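Local coordinates for protein erythrocyte binding antigen 140 (Plasmodium falciparum, PDB 4GF2) that probably binds a sialic acid-bearing receptor, most likely glycophorin C, on host red cells through the two Duffy-binding-like domains held in this chain, at residues A[484-489]-A[533-538]; A[477-482]-A[540-545]; A[565-570]-A[577-582]. The protein carries 3 engineered substitutions. One frame throughout, in Å; residues are numbered along the deposited sequence.

In the fold
Helices 478-508 and 518-548 touch at two buried levels, interactions 1 and 2, whose centres are about 10 Å apart, with interaction 1 nested along the chain inside the loop that interaction 2 closes. Interaction 3 adds helix 563-570 and the loop after it, its centre about 11 Å from that of interaction 1 and about 15 Å from that of interaction 2. Tyr536 CE1 packs on Phe579 CD2 at 3.9 Å, and Tyr566 OH lies 2.6 Å from Leu480 O, a probable hydrogen bond. A glycerol, probably from crystallisation, sits near Glu535.

Interaction 1 of 3, residues A[484-489]-A[533-538]; sequences KEWGDD and KSEYEK
Glu535 OE1 is held by two donors, the indole NE1 of Trp486 across the contact and the ammonium group of Lys532, one turn earlier on its own helix. The bond from Trp486 NE1 to Glu535 OE1 measures 2.9 Å and is nearly straight, with an N-H...O angle of 169°. The acceptor lies almost in the indole plane, at the ring edge, and is met on the anti side of the carboxylate, somewhat out of its plane. The ring and carboxylate planes stand 71° apart. Trp486 gets there because its CG is anti to the backbone N (chi1 176°), which carries the indole across to helix 518-548.

Two helices of the second Duffy-binding-like domain region, 478-508 and 518-548, are joined in this way, their closest CA atoms being those of Trp486 and Tyr536, 8.6 Å apart. The far rim of the indole does the apolar work on Tyr536, the next residue after Glu535: Trp486 CH2 lies 3.7 Å from Tyr536 CB and 3.8 Å from Tyr536 CD1, while Trp486 CZ3 comes to 4.0 Å from the same CD1. The tryptophan thus meets the edge of the phenol ring, the two side chains being roughly perpendicular. Trp326 meets Trp486 edge-to-face, and the Phe490 ring lies nearly parallel to it. The pairing of Glu535 with Lys532 probably favours the ionised carboxylate in this buried setting.

Interaction 2 of 3, residues A[477-482]-A[540-545]; sequences PQFLRW and VDKYTK
Residues 478-482 and 540-545 are short helical segments that run roughly antiparallel, their directions 138° apart and their axes no nearer than 11.3 Å. That wide spacing is bridged by side chains, and the nearest CA atoms, those of Leu480 and Tyr543, are 7.9 Å apart. Pro477 is the N-cap of helix 478-508, whose first turn packs against the C-terminal part of helix 518-548.

Phe479 and Lys542 carry most of the contact. The aliphatic chain of the lysine lies over one face of the phenyl ring, with Lys542 CD centred above it in a CH-pi contact, 3.7 Å from the centroid of the Phe479 ring. Farther along, Lys542 CE comes to 3.5 Å from Phe479 CG. Lysine and phenylalanine extend from their own helices in opposing directions and overlap side by side, and a bend at the last lysine torsion (chi4 62°) turns NZ away from the ring centre. Its charge goes instead to Asp546, a salt bridge one turn on, and any cation-pi attraction is long and weak. The edge of the Phe479 ring is used as well: Phe479 CE2 meets Tyr543 CA at 3.9 Å.

Leu480 reaches Tyr543 with one methyl, Leu480 CD2 lying 3.8 Å from Tyr543 CD2 at the ring edge. The phenol hydroxyl finds its partner in Lys561 O, beyond the helix pair. Pairing of long antiparallel helices is a feature of the largely helical Duffy-binding-like fold, and this pair belongs to the region of the second of the chain's two copies.

Interaction 3 of 3, residues A[565-570]-A[577-582]; sequences VYLKEK and VNFDDK
Leu567 begins its contact at CB, which lies 3.8 Å from Phe579 CE1. The next carbon stands a little farther off, Leu567 CG being 4.3 Å from Phe579 CZ. At the tip the branches divide: Leu567 CD1 presses on Phe579 CZ at 3.5 Å, whereas Leu567 CD2 lies 5.3 Å from that same CZ. Leu567 CG is anti to its own carbonyl carbon (chi1 -76°), and with chi2 extended Leu567 CD1 arrives beside the far end of the phenyl ring. The approach is oblique to the ring. On the helix side Leu567 also touches Phe483, so the leucine lies between helix 478-508 and the loop.

Phe579 is the centre of an inverse gamma turn, in which Asp580 N bonds to Asn578 O at 2.6 Å. This tight bend belongs to the extended loop that returns past helix 563-570, and the disulfide of Cys574 with Cys491 ties the intervening connection to helix 478-508.

Beside the apolar pair, Lys568 crosses the start of the loop segment. Its methylenes pass the carbonyl of Val577, with Lys568 CG and Lys568 CD each 3.2 Å from Val577 O. The chain is bent at its second and third torsions, and the ammonium end finds Lys575 O, a hydrogen-bond acceptor just ahead of the loop segment.

Between the two segments themselves, then, carbon surfaces and carbon-to-carbonyl contacts do the joining, without a shared hydrogen bond or salt bridge. Such chemistry is consistent with the loop being held here by apolar contact, alongside the nearby disulfide, while the polar end of the lysine is engaged outside the two segments.

Interaction 1 of 3, residues A[484-489]-A[533-538]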
loop_
_atom_site.group_PDB
_atom_site.type_symbol
_atom_site.label_atom_id
_atom_site.label_comp_id
_atom_site.label_asym_id
_atom_site.label_seq_id
_atom_site.Cartn_x
_atom_site.Cartn_y
_atom_site.Cartn_z
ATOM N N LYS A 484 30.730 -5.447 -18.870
ATOM C CA LYS A 484 30.485 -6.744 -19.488
ATOM C C LYS A 484 29.350 -6.661 -20.506
ATOM O O LYS A 484 29.428 -7.255 -21.581
ATOM C CB LYS A 484 30.160 -7.797 -18.425
ATOM C CG LYS A 484 28.991 -8.693 -18.795
ATOM C CD LYS A 484 28.848 -9.865 -17.837
ATOM C CE LYS A 484 27.403 -10.331 -17.751
ATOM N NZ LYS A 484 26.804 -10.591 -19.089
ATOM N N GLU A 485 28.293 -5.928 -20.163
ATOM C CA GLU A 485 27.168 -5.742 -21.072
ATOM C C GLU A 485 27.659 -5.104 -22.367
ATOM O O GLU A 485 27.201 -5.448 -23.457
ATOM C CB GLU A 485 26.089 -4.865 -20.424
ATOM C CG GLU A 485 24.790 -4.763 -21.225
ATOM C CD GLU A 485 23.757 -3.851 -20.572
ATOM O OE1 GLU A 485 23.989 -3.396 -19.430
ATOM O OE2 GLU A 485 22.707 -3.590 -21.202
ATOM N N TRP A 486 28.596 -4.170 -22.236
ATOM C CA TRP A 486 29.169 -3.497 -23.392
ATOM C C TRP A 486 29.955 -4.490 -24.241
ATOM O O TRP A 486 29.854 -4.487 -25.468
ATOM C CB TRP A 486 30.076 -2.352 -22.940
ATOM C CG TRP A 486 30.782 -1.669 -24.065
ATOM C CD1 TRP A 486 30.407 -0.518 -24.688
ATOM C CD2 TRP A 486 31.993 -2.094 -24.701
ATOM N NE1 TRP A 486 31.307 -0.198 -25.674
ATOM C CE2 TRP A 486 32.292 -1.151 -25.703
ATOM C CE3 TRP A 486 32.854 -3.181 -24.524
ATOM C CZ2 TRP A 486 33.408 -1.263 -26.524
ATOM C CZ3 TRP A 486 33.964 -3.290 -25.340
ATOM C CH2 TRP A 486 34.230 -2.337 -26.327
ATOM N N GLY A 487 30.733 -5.340 -23.579
ATOM C CA GLY A 487 31.502 -6.364 -24.261
ATOM C C GLY A 487 30.625 -7.240 -25.138
ATOM O O GLY A 487 30.849 -7.342 -26.346
ATOM N N ASP A 488 29.623 -7.869 -24.530
ATOM C CA ASP A 488 28.710 -8.734 -25.268
ATOM C C ASP A 488 28.066 -7.988 -26.430
ATOM O O ASP A 488 27.884 -8.546 -27.511
ATOM C CB ASP A 488 27.622 -9.285 -24.347
ATOM C CG ASP A 488 28.144 -10.331 -23.387
ATOM O OD1 ASP A 488 29.174 -10.963 -23.700
ATOM O OD2 ASP A 488 27.520 -10.527 -22.323
ATOM N N ASP A 489 27.721 -6.726 -26.199
ATOM C CA ASP A 489 27.089 -5.909 -27.223
ATOM C C ASP A 489 28.065 -5.650 -28.361
ATOM O O ASP A 489 27.696 -5.709 -29.531
ATOM C CB ASP A 489 26.609 -4.584 -26.629
ATOM C CG ASP A 489 25.969 -3.679 -27.662
ATOM O OD1 ASP A 489 24.869 -4.013 -28.142
ATOM O OD2 ASP A 489 26.559 -2.628 -27.990
ATOM N N LYS A 533 36.062 1.979 -30.112
ATOM C CA LYS A 533 37.418 1.998 -29.579
ATOM C C LYS A 533 37.549 3.026 -28.461
ATOM O O LYS A 533 38.162 2.751 -27.430
ATOM C CB LYS A 533 38.427 2.306 -30.686
ATOM C CG LYS A 533 39.866 2.367 -30.201
ATOM C CD LYS A 533 40.826 2.706 -31.330
ATOM C CE LYS A 533 42.245 2.903 -30.817
ATOM N NZ LYS A 533 42.804 1.675 -30.185
ATOM N N SER A 534 36.978 4.208 -28.660
ATOM C CA SER A 534 37.019 5.237 -27.627
ATOM C C SER A 534 36.217 4.809 -26.399
ATOM O O SER A 534 36.647 5.028 -25.266
ATOM C CB SER A 534 36.526 6.586 -28.164
ATOM O OG SER A 534 35.236 6.494 -28.737
ATOM N N GLU A 535 35.066 4.181 -26.626
ATOM C CA GLU A 535 34.232 3.704 -25.530
ATOM C C GLU A 535 35.012 2.682 -24.716
ATOM O O GLU A 535 35.018 2.715 -23.484
ATOM C CB GLU A 535 32.956 3.062 -26.066
ATOM C CG GLU A 535 32.028 4.021 -26.781
ATOM C CD GLU A 535 30.862 3.307 -27.439
ATOM O OE1 GLU A 535 30.807 2.063 -27.357
ATOM O OE2 GLU A 535 30.001 3.987 -28.035
ATOM N N TYR A 536 35.670 1.774 -25.429
ATOM C CA TYR A 536 36.492 0.744 -24.813
ATOM C C TYR A 536 37.587 1.363 -23.955
ATOM O O TYR A 536 37.785 0.968 -22.809
ATOM C CB TYR A 536 37.113 -0.133 -25.900
ATOM C CG TYR A 536 38.155 -1.104 -25.398
ATOM C CD1 TYR A 536 37.794 -2.360 -24.928
ATOM C CD2 TYR A 536 39.500 -0.769 -25.403
ATOM C CE1 TYR A 536 38.746 -3.253 -24.473
ATOM C CE2 TYR A 536 40.458 -1.656 -24.949
ATOM C CZ TYR A 536 40.076 -2.896 -24.487
ATOM O OH TYR A 536 41.027 -3.780 -24.033
ATOM N N GLU A 537 38.291 2.341 -24.517
ATOM C CA GLU A 537 39.403 2.985 -23.828
ATOM C C GLU A 537 38.951 3.668 -22.545
ATOM O O GLU A 537 39.618 3.572 -21.515
ATOM C CB GLU A 537 40.075 4.004 -24.747
ATOM C CG GLU A 537 40.888 3.374 -25.865
ATOM C CD GLU A 537 41.465 4.405 -26.814
ATOM O OE1 GLU A 537 40.984 5.558 -26.803
ATOM O OE2 GLU A 537 42.401 4.063 -27.568
ATOM N N LYS A 538 37.820 4.362 -22.616
ATOM C CA LYS A 538 37.266 5.034 -21.447
ATOM C C LYS A 538 37.052 4.044 -20.311
ATOM O O LYS A 538 37.555 4.235 -19.204
ATOM C CB LYS A 538 35.936 5.712 -21.793
ATOM C CG LYS A 538 36.077 7.020 -22.560
ATOM C CD LYS A 538 34.720 7.682 -22.767
ATOM C CE LYS A 538 34.846 9.048 -23.429
ATOM N NZ LYS A 538 35.336 8.956 -24.832
#

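Interaction 2 of 3, residues A[477-482]-A[540-545]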
loop_
_atom_site.group_PDB
_atom_site.type_symbol
_atom_site.label_atom_id
_atom_site.label_comp_id
_atom_site.label_asym_id
_atom_site.label_seq_id
_atom_site.Cartn_x
_atom_site.Cartn_y
_atom_site.Cartn_z
ATOM N N PRO A 477 29.137 -4.318 -8.468
ATOM C CA PRO A 477 29.224 -2.910 -8.859
ATOM C C PRO A 477 28.649 -2.665 -10.248
ATOM O O PRO A 477 28.999 -3.353 -11.208
ATOM C CB PRO A 477 30.726 -2.640 -8.831
ATOM C CG PRO A 477 31.220 -3.517 -7.738
ATOM C CD PRO A 477 30.359 -4.764 -7.776
ATOM N N GLN A 478 27.755 -1.689 -10.334
ATOM C CA GLN A 478 27.033 -1.397 -11.563
ATOM C C GLN A 478 27.966 -1.297 -12.773
ATOM O O GLN A 478 27.738 -1.948 -13.790
ATOM C CB GLN A 478 26.249 -0.098 -11.392
ATOM C CG GLN A 478 25.314 0.225 -12.533
ATOM C CD GLN A 478 24.435 1.413 -12.220
ATOM O OE1 GLN A 478 24.911 2.435 -11.725
ATOM N NE2 GLN A 478 23.140 1.282 -12.484
ATOM N N PHE A 479 29.012 -0.484 -12.662
ATOM C CA PHE A 479 29.939 -0.290 -13.772
ATOM C C PHE A 479 30.480 -1.609 -14.309
ATOM O O PHE A 479 30.616 -1.786 -15.520
ATOM C CB PHE A 479 31.115 0.587 -13.356
ATOM C CG PHE A 479 32.263 0.533 -14.318
ATOM C CD1 PHE A 479 32.172 1.143 -15.556
ATOM C CD2 PHE A 479 33.429 -0.140 -13.990
ATOM C CE1 PHE A 479 33.226 1.092 -16.446
ATOM C CE2 PHE A 479 34.485 -0.194 -14.875
ATOM C CZ PHE A 479 34.383 0.422 -16.105
ATOM N N LEU A 480 30.804 -2.525 -13.404
ATOM C CA LEU A 480 31.324 -3.828 -13.797
ATOM C C LEU A 480 30.274 -4.604 -14.586
ATOM O O LEU A 480 30.598 -5.294 -15.554
ATOM C CB LEU A 480 31.769 -4.625 -12.567
ATOM C CG LEU A 480 33.007 -4.088 -11.841
ATOM C CD1 LEU A 480 33.270 -4.869 -10.561
ATOM C CD2 LEU A 480 34.225 -4.138 -12.748
ATOM N N ARG A 481 29.015 -4.484 -14.178
ATOM C CA ARG A 481 27.932 -5.144 -14.890
ATOM C C ARG A 481 27.779 -4.536 -16.274
ATOM O O ARG A 481 27.541 -5.247 -17.250
ATOM C CB ARG A 481 26.620 -5.015 -14.121
ATOM C CG ARG A 481 26.685 -5.527 -12.693
ATOM C CD ARG A 481 25.295 -5.697 -12.106
ATOM N NE ARG A 481 24.416 -4.567 -12.406
ATOM C CZ ARG A 481 24.184 -3.539 -11.592
ATOM N NH1 ARG A 481 24.766 -3.467 -10.399
ATOM N NH2 ARG A 481 23.358 -2.575 -11.974
ATOM N N TRP A 482 27.925 -3.218 -16.355
ATOM C CA TRP A 482 27.761 -2.507 -17.615
ATOM C C TRP A 482 28.906 -2.810 -18.563
ATOM O O TRP A 482 28.693 -3.027 -19.752
ATOM C CB TRP A 482 27.669 -1.000 -17.372
ATOM C CG TRP A 482 26.397 -0.598 -16.720
ATOM C CD1 TRP A 482 25.346 -1.413 -16.399
ATOM C CD2 TRP A 482 26.023 0.721 -16.310
ATOM N NE1 TRP A 482 24.344 -0.680 -15.812
ATOM C CE2 TRP A 482 24.736 0.631 -15.746
ATOM C CE3 TRP A 482 26.652 1.967 -16.364
ATOM C CZ2 TRP A 482 24.070 1.740 -15.238
ATOM C CZ3 TRP A 482 25.988 3.065 -15.860
ATOM C CH2 TRP A 482 24.710 2.946 -15.305
ATOM N N VAL A 540 38.058 0.914 -19.938
ATOM C CA VAL A 540 39.274 0.220 -19.541
ATOM C C VAL A 540 40.051 1.071 -18.546
ATOM O O VAL A 540 40.599 0.560 -17.568
ATOM C CB VAL A 540 40.160 -0.091 -20.760
ATOM C CG1 VAL A 540 41.611 -0.297 -20.340
ATOM C CG2 VAL A 540 39.633 -1.313 -21.494
ATOM N N ASP A 541 40.089 2.374 -18.799
ATOM C CA ASP A 541 40.835 3.292 -17.951
ATOM C C ASP A 541 40.248 3.305 -16.548
ATOM O O ASP A 541 40.980 3.277 -15.560
ATOM C CB ASP A 541 40.808 4.700 -18.547
ATOM C CG ASP A 541 41.755 5.650 -17.845
ATOM O OD1 ASP A 541 42.895 5.240 -17.537
ATOM O OD2 ASP A 541 41.360 6.809 -17.602
ATOM N N LYS A 542 38.922 3.342 -16.463
ATOM C CA LYS A 542 38.244 3.357 -15.173
ATOM C C LYS A 542 38.436 2.030 -14.454
ATOM O O LYS A 542 38.740 2.000 -13.261
ATOM C CB LYS A 542 36.750 3.639 -15.349
ATOM C CG LYS A 542 35.946 3.492 -14.064
ATOM C CD LYS A 542 34.486 3.853 -14.267
ATOM C CE LYS A 542 33.648 3.476 -13.053
ATOM N NZ LYS A 542 34.063 4.207 -11.822
ATOM N N TYR A 543 38.253 0.937 -15.183
ATOM C CA TYR A 543 38.414 -0.392 -14.616
ATOM C C TYR A 543 39.805 -0.527 -14.009
ATOM O O TYR A 543 39.969 -1.085 -12.926
ATOM C CB TYR A 543 38.203 -1.455 -15.694
ATOM C CG TYR A 543 38.483 -2.865 -15.230
ATOM C CD1 TYR A 543 39.775 -3.379 -15.241
ATOM C CD2 TYR A 543 37.455 -3.687 -14.783
ATOM C CE1 TYR A 543 40.037 -4.668 -14.819
ATOM C CE2 TYR A 543 37.705 -4.978 -14.360
ATOM C CZ TYR A 543 38.999 -5.464 -14.381
ATOM O OH TYR A 543 39.255 -6.748 -13.959
ATOM N N THR A 544 40.801 0.001 -14.711
ATOM C CA THR A 544 42.189 -0.092 -14.274
ATOM C C THR A 544 42.465 0.818 -13.081
ATOM O O THR A 544 43.010 0.380 -12.068
ATOM C CB THR A 544 43.149 0.291 -15.410
ATOM O OG1 THR A 544 42.933 -0.570 -16.533
ATOM C CG2 THR A 544 44.594 0.169 -14.953
ATOM N N LYS A 545 42.093 2.087 -13.212
ATOM C CA LYS A 545 42.307 3.057 -12.145
ATOM C C LYS A 545 41.562 2.658 -10.876
ATOM O O LYS A 545 42.097 2.781 -9.774
ATOM C CB LYS A 545 41.875 4.454 -12.599
ATOM C CG LYS A 545 42.823 5.085 -13.606
ATOM C CD LYS A 545 42.319 6.434 -14.091
ATOM C CE LYS A 545 43.341 7.111 -14.990
ATOM N NZ LYS A 545 42.795 8.324 -15.657
#

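Interaction 3 of 3, residues A[565-570]-A[577-582]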
loop_
_atom_site.group_PDB
_atom_site.type_symbol
_atom_site.label_atom_id
_atom_site.label_comp_id
_atom_site.label_asym_id
_atom_site.label_seq_id
_atom_site.Cartn_x
_atom_site.Cartn_y
_atom_site.Cartn_z
ATOM N N VAL A 565 40.834 -9.158 -20.101
ATOM C CA VAL A 565 40.653 -10.532 -19.651
ATOM C C VAL A 565 39.292 -10.677 -18.992
ATOM O O VAL A 565 38.554 -11.625 -19.260
ATOM C CB VAL A 565 41.750 -10.956 -18.659
ATOM C CG1 VAL A 565 41.367 -12.258 -17.968
ATOM C CG2 VAL A 565 43.088 -11.094 -19.375
ATOM N N TYR A 566 38.966 -9.728 -18.124
ATOM C CA TYR A 566 37.662 -9.696 -17.481
ATOM C C TYR A 566 36.550 -9.799 -18.520
ATOM O O TYR A 566 35.554 -10.491 -18.308
ATOM C CB TYR A 566 37.513 -8.411 -16.667
ATOM C CG TYR A 566 36.098 -8.120 -16.226
ATOM C CD1 TYR A 566 35.604 -8.621 -15.031
ATOM C CD2 TYR A 566 35.260 -7.336 -17.005
ATOM C CE1 TYR A 566 34.309 -8.351 -14.625
ATOM C CE2 TYR A 566 33.967 -7.061 -16.610
ATOM C CZ TYR A 566 33.496 -7.570 -15.420
ATOM O OH TYR A 566 32.207 -7.294 -15.032
ATOM N N LEU A 567 36.728 -9.120 -19.648
ATOM C CA LEU A 567 35.734 -9.152 -20.713
ATOM C C LEU A 567 35.620 -10.544 -21.324
ATOM O O LEU A 567 34.540 -11.130 -21.340
ATOM C CB LEU A 567 36.071 -8.135 -21.805
ATOM C CG LEU A 567 35.786 -6.665 -21.489
ATOM C CD1 LEU A 567 36.137 -5.798 -22.687
ATOM C CD2 LEU A 567 34.331 -6.459 -21.094
ATOM N N LYS A 568 36.737 -11.069 -21.823
ATOM C CA LYS A 568 36.738 -12.369 -22.491
ATOM C C LYS A 568 36.090 -13.448 -21.628
ATOM O O LYS A 568 35.519 -14.405 -22.149
ATOM C CB LYS A 568 38.164 -12.789 -22.864
ATOM C CG LYS A 568 38.426 -12.865 -24.365
ATOM C CD LYS A 568 38.925 -14.246 -24.781
ATOM C CE LYS A 568 37.847 -15.306 -24.619
ATOM N NZ LYS A 568 38.319 -16.662 -25.012
ATOM N N GLU A 569 36.178 -13.292 -20.310
ATOM C CA GLU A 569 35.605 -14.269 -19.390
ATOM C C GLU A 569 34.115 -14.036 -19.156
ATOM O O GLU A 569 33.290 -14.903 -19.446
ATOM C CB GLU A 569 36.347 -14.241 -18.053
ATOM C CG GLU A 569 37.765 -14.784 -18.125
ATOM C CD GLU A 569 38.404 -14.924 -16.759
ATOM O OE1 GLU A 569 37.834 -14.397 -15.779
ATOM O OE2 GLU A 569 39.473 -15.565 -16.661
ATOM N N LYS A 570 33.776 -12.862 -18.629
ATOM C CA LYS A 570 32.395 -12.541 -18.276
ATOM C C LYS A 570 31.494 -12.380 -19.501
ATOM O O LYS A 570 30.298 -12.660 -19.439
ATOM C CB LYS A 570 32.349 -11.266 -17.433
ATOM C CG LYS A 570 32.914 -11.427 -16.030
ATOM C CD LYS A 570 31.996 -12.264 -15.151
ATOM C CE LYS A 570 32.496 -12.318 -13.716
ATOM N NZ LYS A 570 31.534 -13.010 -12.813
ATOM N N VAL A 577 36.834 -14.229 -29.277
ATOM C CA VAL A 577 37.543 -13.033 -29.710
ATOM C C VAL A 577 38.665 -12.683 -28.746
ATOM O O VAL A 577 38.489 -12.723 -27.529
ATOM C CB VAL A 577 36.594 -11.827 -29.804
ATOM C CG1 VAL A 577 37.355 -10.584 -30.244
ATOM C CG2 VAL A 577 35.450 -12.125 -30.761
ATOM N N ASN A 578 39.823 -12.341 -29.300
ATOM C CA ASN A 578 40.943 -11.859 -28.504
ATOM C C ASN A 578 41.191 -10.384 -28.788
ATOM O O ASN A 578 41.382 -9.990 -29.939
ATOM C CB ASN A 578 42.203 -12.677 -28.794
ATOM C CG ASN A 578 42.112 -14.096 -28.264
ATOM O OD1 ASN A 578 41.415 -14.360 -27.284
ATOM N ND2 ASN A 578 42.823 -15.017 -28.907
ATOM N N PHE A 579 41.179 -9.573 -27.736
ATOM C CA PHE A 579 41.337 -8.131 -27.876
ATOM C C PHE A 579 42.758 -7.761 -28.284
ATOM O O PHE A 579 43.504 -7.166 -27.506
ATOM C CB PHE A 579 40.968 -7.429 -26.571
ATOM C CG PHE A 579 39.510 -7.528 -26.222
ATOM C CD1 PHE A 579 39.022 -8.620 -25.523
ATOM C CD2 PHE A 579 38.626 -6.527 -26.592
ATOM C CE1 PHE A 579 37.678 -8.712 -25.200
ATOM C CE2 PHE A 579 37.280 -6.613 -26.272
ATOM C CZ PHE A 579 36.808 -7.706 -25.575
ATOM N N ASP A 580 43.120 -8.118 -29.513
ATOM C CA ASP A 580 44.428 -7.788 -30.056
ATOM C C ASP A 580 44.488 -6.291 -30.310
ATOM O O ASP A 580 43.613 -5.544 -29.868
ATOM C CB ASP A 580 44.656 -8.539 -31.368
ATOM C CG ASP A 580 44.320 -10.013 -31.264
ATOM O OD1 ASP A 580 44.326 -10.547 -30.135
ATOM O OD2 ASP A 580 44.048 -10.636 -32.312
ATOM N N ASP A 581 45.520 -5.850 -31.021
ATOM C CA ASP A 581 45.579 -4.470 -31.481
ATOM C C ASP A 581 44.971 -4.390 -32.877
ATOM O O ASP A 581 44.797 -3.306 -33.433
ATOM C CB ASP A 581 47.018 -3.958 -31.493
ATOM C CG ASP A 581 47.104 -2.465 -31.232
ATOM O OD1 ASP A 581 47.081 -1.683 -32.206
ATOM O OD2 ASP A 581 47.189 -2.072 -30.048
ATOM N N LYS A 582 44.649 -5.552 -33.436
ATOM C CA LYS A 582 43.972 -5.630 -34.724
ATOM C C LYS A 582 42.460 -5.520 -34.556
ATOM O O LYS A 582 41.757 -5.116 -35.480
ATOM C CB LYS A 582 44.309 -6.952 -35.421
ATOM C CG LYS A 582 45.785 -7.144 -35.736
ATOM C CD LYS A 582 46.034 -8.499 -36.383
ATOM C CE LYS A 582 47.490 -8.668 -36.786
ATOM N NZ LYS A 582 47.748 -9.997 -37.409
#